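Local coordinates for sialyltransferase 0160 (Photobacterium damselae, PDB 4R84), which transfers sialic acid from CMP-sialic acid to galactoside acceptors, probably with alpha-2,6 linkage, as a glycosyltransferase of the GT-B structural group, at residues 132-136 / 336-340; 138-142 / 166-170; 282-286 / 312-316. One frame throughout, in Å; residues are numbered along the deposited sequence.

In the fold
Contacts 1 and 2 share helix 129-144, their centres about 11 Å apart. Contact 1 pairs an earlier turn of that helix with helix 330-340, and contact 2 joins later turns to the passage from helix 161-166 into strand 169-175. They merge through packing of Phe336 on Ile139 and of Ile339 and Leu135 on Leu167. Contact 3 stands apart, about 27 and 28 Å from them between centres. Along the chain contact 2 closes before contact 3 opens, and contact 1 spans both. Contacts 1 and 2 lie on the helical layer over one part of the mixed sheet, contact 3 beside strand 290-294; the Leu132 side chain of contact 1 is about 7 Å from the bound CMP-sugar analogue.

Contact 1: residues 132-136 / 336-340; sequences LQQLI and FLDIV
Ile136 lays its CD1 over one face of the Phe336 ring, 3.5 Å from Phe336 CD1, while Val340 CG1, one turn further along the ring's own helix, covers the opposite face near its rim. The ring is thus held between a methyl from each helix. Phe336 reaches across because its CG is anti to the backbone N (chi1 176°). Leu135 comes in obliquely: its CD2 meets Phe336 CD1 at 3.5 Å and continues to Ile339 CG2 at 3.7 Å, filling the angle between the two. At the other end Leu132 runs at about a right angle to Val340, with Leu132 CD2 3.5 Å from Val340 CG1, and the carbonyl O of Leu132 lies at the edge of the ring, 3.8 Å from Phe336 CE1. The helix axes run roughly antiparallel, at 145°, and stay 11.2 Å apart at closest approach, a wide gap bridged by large apolar side chains. Helix 434-438 meets Leu132 and Ile136 through Val435 and Met438, and Phe325 meets the ring of Phe336. Helix 330-340, which precedes the second Rossmann-like sheet, packs on the outer side of helix 129-144, first helix of the Rossmann-like domain, near the donor site of this GT-B enzyme.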
# COMPACT_ATOMS: atom_id res chain seq x y z
N LEU A 132 -4.72 -0.51 -1.58
CA LEU A 132 -4.46 -1.70 -2.38
C LEU A 132 -3.06 -2.26 -2.10
O LEU A 132 -2.88 -3.47 -1.98
CB LEU A 132 -4.62 -1.39 -3.88
CG LEU A 132 -6.05 -1.03 -4.32
CD1 LEU A 132 -6.04 -0.53 -5.76
CD2 LEU A 132 -6.96 -2.24 -4.21
N GLN A 133 -2.07 -1.38 -1.99
CA GLN A 133 -0.71 -1.80 -1.63
C GLN A 133 -0.70 -2.43 -0.25
O GLN A 133 -0.06 -3.45 -0.02
CB GLN A 133 0.24 -0.61 -1.64
CG GLN A 133 0.54 -0.09 -3.04
CD GLN A 133 1.66 -0.84 -3.73
OE1 GLN A 133 2.59 -1.34 -3.09
NE2 GLN A 133 1.60 -0.91 -5.06
N GLN A 134 -1.42 -1.80 0.66
CA GLN A 134 -1.50 -2.28 2.03
C GLN A 134 -2.19 -3.64 2.08
O GLN A 134 -1.79 -4.50 2.86
CB GLN A 134 -2.22 -1.25 2.90
CG GLN A 134 -1.39 0.02 3.14
CD GLN A 134 -2.22 1.16 3.67
OE1 GLN A 134 -3.29 0.94 4.22
NE2 GLN A 134 -1.74 2.39 3.49
N LEU A 135 -3.21 -3.84 1.26
CA LEU A 135 -3.92 -5.11 1.26
C LEU A 135 -2.99 -6.25 0.84
O LEU A 135 -3.03 -7.34 1.42
CB LEU A 135 -5.14 -5.07 0.34
CG LEU A 135 -5.93 -6.38 0.24
CD1 LEU A 135 -6.37 -6.88 1.63
CD2 LEU A 135 -7.14 -6.15 -0.66
N ILE A 136 -2.16 -6.01 -0.17
CA ILE A 136 -1.18 -7.02 -0.57
C ILE A 136 -0.24 -7.33 0.59
O ILE A 136 0.02 -8.50 0.91
CB ILE A 136 -0.34 -6.57 -1.77
CG1 ILE A 136 -1.23 -6.32 -2.99
CG2 ILE A 136 0.78 -7.60 -2.05
CD1 ILE A 136 -1.71 -7.57 -3.67
N PHE A 336 -7.35 -11.47 -2.54
CA PHE A 336 -7.20 -10.07 -2.93
C PHE A 336 -8.32 -9.67 -3.89
O PHE A 336 -8.97 -8.65 -3.68
CB PHE A 336 -5.84 -9.83 -3.59
CG PHE A 336 -5.65 -8.43 -4.10
CD1 PHE A 336 -5.15 -7.44 -3.28
CD2 PHE A 336 -5.93 -8.11 -5.42
CE1 PHE A 336 -4.95 -6.15 -3.76
CE2 PHE A 336 -5.75 -6.83 -5.89
CZ PHE A 336 -5.25 -5.86 -5.06
N LEU A 337 -8.53 -10.48 -4.92
CA LEU A 337 -9.54 -10.18 -5.94
C LEU A 337 -10.95 -10.09 -5.37
O LEU A 337 -11.74 -9.24 -5.80
CB LEU A 337 -9.50 -11.25 -7.04
CG LEU A 337 -8.24 -11.21 -7.90
CD1 LEU A 337 -8.16 -12.45 -8.78
CD2 LEU A 337 -8.22 -9.91 -8.75
N ASP A 338 -11.26 -10.97 -4.42
CA ASP A 338 -12.57 -10.99 -3.79
C ASP A 338 -12.82 -9.72 -2.99
O ASP A 338 -13.88 -9.11 -3.09
CB ASP A 338 -12.69 -12.21 -2.88
CG ASP A 338 -14.05 -12.31 -2.21
OD1 ASP A 338 -15.04 -12.58 -2.92
OD2 ASP A 338 -14.12 -12.13 -0.98
N ILE A 339 -11.83 -9.32 -2.21
CA ILE A 339 -11.94 -8.12 -1.41
C ILE A 339 -12.11 -6.87 -2.29
O ILE A 339 -12.97 -6.03 -2.01
CB ILE A 339 -10.72 -7.97 -0.51
CG1 ILE A 339 -10.79 -9.07 0.57
CG2 ILE A 339 -10.68 -6.60 0.12
CD1 ILE A 339 -9.51 -9.23 1.37
N VAL A 340 -11.31 -6.75 -3.35
CA VAL A 340 -11.40 -5.53 -4.18
C VAL A 340 -12.54 -5.60 -5.21
O VAL A 340 -12.80 -4.62 -5.90
CB VAL A 340 -10.08 -5.23 -4.95
CG1 VAL A 340 -8.91 -5.18 -3.99
CG2 VAL A 340 -9.84 -6.24 -6.08

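Contact 2: residues 138-142 / 166-170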
# COMPACT_ATOMS: atom_id res chain seq x y z
N ILE A 138 -0.80 -6.99 3.79
CA ILE A 138 -1.56 -7.70 4.82
C ILE A 138 -1.68 -9.18 4.48
O ILE A 138 -1.52 -10.05 5.34
CB ILE A 138 -2.97 -7.08 4.99
CG1 ILE A 138 -2.85 -5.75 5.74
CG2 ILE A 138 -3.91 -8.02 5.74
CD1 ILE A 138 -4.15 -4.93 5.87
N ILE A 139 -1.95 -9.48 3.22
CA ILE A 139 -2.11 -10.87 2.82
C ILE A 139 -0.80 -11.63 3.02
O ILE A 139 -0.80 -12.77 3.52
CB ILE A 139 -2.61 -10.96 1.38
CG1 ILE A 139 -4.05 -10.47 1.32
CG2 ILE A 139 -2.54 -12.41 0.87
CD1 ILE A 139 -4.53 -10.17 -0.11
N GLN A 140 0.32 -10.99 2.68
CA GLN A 140 1.64 -11.58 2.93
C GLN A 140 1.89 -11.72 4.43
O GLN A 140 2.38 -12.75 4.90
CB GLN A 140 2.76 -10.73 2.34
CG GLN A 140 2.73 -10.55 0.80
CD GLN A 140 3.61 -9.37 0.36
OE1 GLN A 140 3.97 -8.51 1.16
NE2 GLN A 140 3.94 -9.33 -0.93
N ALA A 141 1.56 -10.67 5.16
CA ALA A 141 1.89 -10.59 6.59
C ALA A 141 1.09 -11.55 7.46
O ALA A 141 1.56 -11.95 8.54
CB ALA A 141 1.72 -9.15 7.10
N LYS A 142 -0.12 -11.90 7.03
CA LYS A 142 -0.92 -12.87 7.76
C LYS A 142 -0.20 -14.22 7.78
O LYS A 142 -0.27 -14.96 8.77
CB LYS A 142 -2.32 -13.02 7.14
CG LYS A 142 -3.09 -14.22 7.69
CD LYS A 142 -3.38 -14.08 9.17
CE LYS A 142 -3.86 -15.41 9.76
NZ LYS A 142 -4.91 -16.10 8.96
N LYS A 166 -10.12 -13.78 8.32
CA LYS A 166 -9.06 -14.49 7.62
C LYS A 166 -7.72 -13.78 7.77
O LYS A 166 -6.67 -14.43 7.73
CB LYS A 166 -9.36 -14.60 6.11
CG LYS A 166 -10.56 -15.46 5.73
CD LYS A 166 -10.68 -15.55 4.20
CE LYS A 166 -11.95 -16.27 3.75
NZ LYS A 166 -11.94 -17.73 4.08
N LEU A 167 -7.75 -12.47 7.96
CA LEU A 167 -6.54 -11.67 7.93
C LEU A 167 -6.20 -11.01 9.26
O LEU A 167 -5.30 -10.17 9.32
CB LEU A 167 -6.65 -10.60 6.81
CG LEU A 167 -6.72 -11.14 5.38
CD1 LEU A 167 -7.03 -10.02 4.38
CD2 LEU A 167 -5.41 -11.80 5.00
N ASN A 168 -6.89 -11.42 10.32
CA ASN A 168 -6.70 -10.85 11.66
C ASN A 168 -6.88 -9.33 11.64
O ASN A 168 -6.14 -8.56 12.28
CB ASN A 168 -5.32 -11.23 12.21
CG ASN A 168 -5.25 -12.71 12.59
OD1 ASN A 168 -6.27 -13.38 12.68
ND2 ASN A 168 -4.04 -13.21 12.81
N ILE A 169 -7.90 -8.91 10.91
CA ILE A 169 -8.27 -7.52 10.78
C ILE A 169 -9.47 -7.15 11.65
O ILE A 169 -10.48 -7.87 11.67
CB ILE A 169 -8.62 -7.19 9.32
CG1 ILE A 169 -7.36 -7.14 8.45
CG2 ILE A 169 -9.36 -5.88 9.25
CD1 ILE A 169 -7.69 -6.98 6.95
N HIS A 170 -9.35 -6.05 12.37
CA HIS A 170 -10.50 -5.38 12.99
C HIS A 170 -10.68 -4.05 12.28
O HIS A 170 -9.76 -3.24 12.27
CB HIS A 170 -10.26 -5.16 14.49
CG HIS A 170 -11.50 -4.85 15.28
ND1 HIS A 170 -12.49 -4.00 14.82
CD2 HIS A 170 -11.91 -5.27 16.50
CE1 HIS A 170 -13.45 -3.92 15.72
NE2 HIS A 170 -13.13 -4.68 16.75
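Lys142 NZ gives a hydrogen bond to the backbone carbonyl of Lys166, with Lys142 NZ 2.7 Å from Lys166 O. The ammonium sits 30° out of the carbonyl plane, at a C=O...N angle of 149°. Lys166 ends helix 161-166, so the positive charge probably also gains from the partial negative charge of that helix end. The chain of Lys142 leaves with CG anti to the backbone N (chi1 168°) and bends at its second and fourth torsions, which brings the ammonium group onto the carbonyl. Its aliphatic part then crosses the amide of Asn168 at about a right angle, Asn168 ND2 lying 3.8 Å from Lys142 CE. Leu167, where the chain leaves helix 161-166, packs against helix 129-144 beside this bond. Leu167 CB and CD1 both lie 3.9 Å from Ile138 CG2, and the other methyl, Leu167 CD2, reaches Lys142 CB at 4.0 Å and Ile139 CG1 at 4.1 Å. Ile138 CG2 also touches Ile169 CD1 at 4.1 Å, carrying the apolar patch onto the strand. Arg150 ties the turn to strand 149-154 by bonding to Leu167 O, and Leu335 and Ile339 of helix 330-340 cover Leu167. Strands 106-125, 149-154 and 169-175 are parallel neighbours, and the contact joins helix 129-144 of one beta-alpha-beta unit to the turn that leads helix 161-166 of the next into its strand, as in a Rossmann fold.

Contact 3: residues 282-286 / 312-316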
# COMPACT_ATOMS: atom_id res chain seq x y z
N TYR A 282 7.52 15.02 4.80
CA TYR A 282 8.75 14.35 4.42
C TYR A 282 9.84 14.44 5.49
O TYR A 282 11.03 14.38 5.19
CB TYR A 282 9.28 14.90 3.09
CG TYR A 282 8.44 14.49 1.91
CD1 TYR A 282 8.31 13.15 1.57
CD2 TYR A 282 7.79 15.43 1.14
CE1 TYR A 282 7.53 12.76 0.49
CE2 TYR A 282 7.01 15.06 0.05
CZ TYR A 282 6.89 13.73 -0.27
OH TYR A 282 6.12 13.37 -1.35
N ASN A 283 9.43 14.58 6.75
CA ASN A 283 10.36 14.54 7.88
C ASN A 283 10.19 13.32 8.78
O ASN A 283 10.85 13.22 9.81
CB ASN A 283 10.22 15.79 8.73
CG ASN A 283 11.10 16.92 8.26
OD1 ASN A 283 12.16 16.69 7.66
ND2 ASN A 283 10.67 18.14 8.53
N TRP A 284 9.28 12.42 8.43
CA TRP A 284 9.00 11.29 9.32
C TRP A 284 10.20 10.36 9.45
O TRP A 284 10.40 9.77 10.52
CB TRP A 284 7.76 10.54 8.85
CG TRP A 284 6.53 11.37 9.12
CD1 TRP A 284 5.97 12.30 8.29
CD2 TRP A 284 5.73 11.35 10.30
NE1 TRP A 284 4.87 12.87 8.89
CE2 TRP A 284 4.71 12.30 10.14
CE3 TRP A 284 5.79 10.63 11.50
CZ2 TRP A 284 3.74 12.54 11.11
CZ3 TRP A 284 4.83 10.86 12.47
CH2 TRP A 284 3.81 11.81 12.27
N HIS A 285 11.00 10.26 8.40
CA HIS A 285 12.17 9.36 8.43
C HIS A 285 13.28 9.87 9.35
O HIS A 285 14.21 9.13 9.67
CB HIS A 285 12.71 9.17 7.01
CG HIS A 285 13.33 10.40 6.43
ND1 HIS A 285 12.61 11.56 6.23
CD2 HIS A 285 14.59 10.66 6.02
CE1 HIS A 285 13.41 12.48 5.71
NE2 HIS A 285 14.61 11.96 5.57
N LYS A 286 13.18 11.12 9.79
CA LYS A 286 14.13 11.72 10.74
C LYS A 286 13.80 11.31 12.17
O LYS A 286 14.61 11.47 13.08
CB LYS A 286 14.11 13.25 10.64
CG LYS A 286 14.60 13.85 9.33
CD LYS A 286 16.12 13.81 9.21
CE LYS A 286 16.62 12.60 8.46
NZ LYS A 286 18.11 12.61 8.39
N TYR A 312 17.95 14.25 0.57
CA TYR A 312 17.42 14.41 1.93
C TYR A 312 16.67 13.17 2.39
O TYR A 312 16.74 12.80 3.56
CB TYR A 312 16.49 15.62 2.00
CG TYR A 312 16.01 15.96 3.40
CD1 TYR A 312 16.88 16.50 4.34
CD2 TYR A 312 14.69 15.73 3.78
CE1 TYR A 312 16.45 16.80 5.61
CE2 TYR A 312 14.25 16.04 5.05
CZ TYR A 312 15.14 16.58 5.97
OH TYR A 312 14.72 16.90 7.25
N LEU A 313 15.93 12.55 1.48
CA LEU A 313 15.20 11.32 1.83
C LEU A 313 16.12 10.12 1.84
O LEU A 313 15.96 9.21 2.66
CB LEU A 313 14.06 11.07 0.85
CG LEU A 313 12.98 12.15 0.78
CD1 LEU A 313 11.89 11.77 -0.19
CD2 LEU A 313 12.39 12.35 2.17
N GLY A 314 17.09 10.13 0.92
CA GLY A 314 18.05 9.05 0.84
C GLY A 314 17.41 7.68 0.68
O GLY A 314 16.51 7.49 -0.16
N SER A 315 17.85 6.73 1.49
CA SER A 315 17.39 5.36 1.35
C SER A 315 15.94 5.16 1.77
O SER A 315 15.36 4.11 1.50
CB SER A 315 18.29 4.42 2.16
OG SER A 315 18.30 4.78 3.53
N SER A 316 15.34 6.17 2.41
CA SER A 316 13.95 6.08 2.83
C SER A 316 12.99 6.18 1.65
O SER A 316 11.84 5.74 1.73
CB SER A 316 13.62 7.15 3.87
OG SER A 316 14.31 6.91 5.09
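Tyr312 and Asn283 form the tight part of this contact, whereas Lys286 lies on its exposed side. Tyr312 OH donates to Asn283 OD1 at 2.6 Å, with the amide oxygen close to the plane of the phenol ring. Asn283 ND2 is bound to the carbonyls of Leu256 and Gly279, which fixes the amide's orientation and leaves OD1 facing the phenol. A second bond runs from His285 NE2 to Tyr312 O, 3.0 Å long with an N-H...O angle of 149°; His285 ND1 has Tyr292 OH as its stronger partner. With CG between the backbone N and the carbonyl carbon (chi1 68°), His285 swings its ring toward Tyr312 and Leu313; held at both nitrogens, it turns its edge to the Tyr312 face in an offset edge-to-face pair, planes 87° apart. Leu313 CD2 lies 3.7 Å from His285 CE1 and 4.1 Å from Tyr282 CB, closing the buried corner. Outside, Lys286 CG packs 3.7 Å from Tyr312 OH, while its NZ makes at most a weak, long cation-pi approach. The loop is thereby pinned to the end of helix 307-313, with Val260 of helix 252-267 against Tyr312 and Asn283, and Tyr292 and Phe294 of strand 290-294 against Leu313.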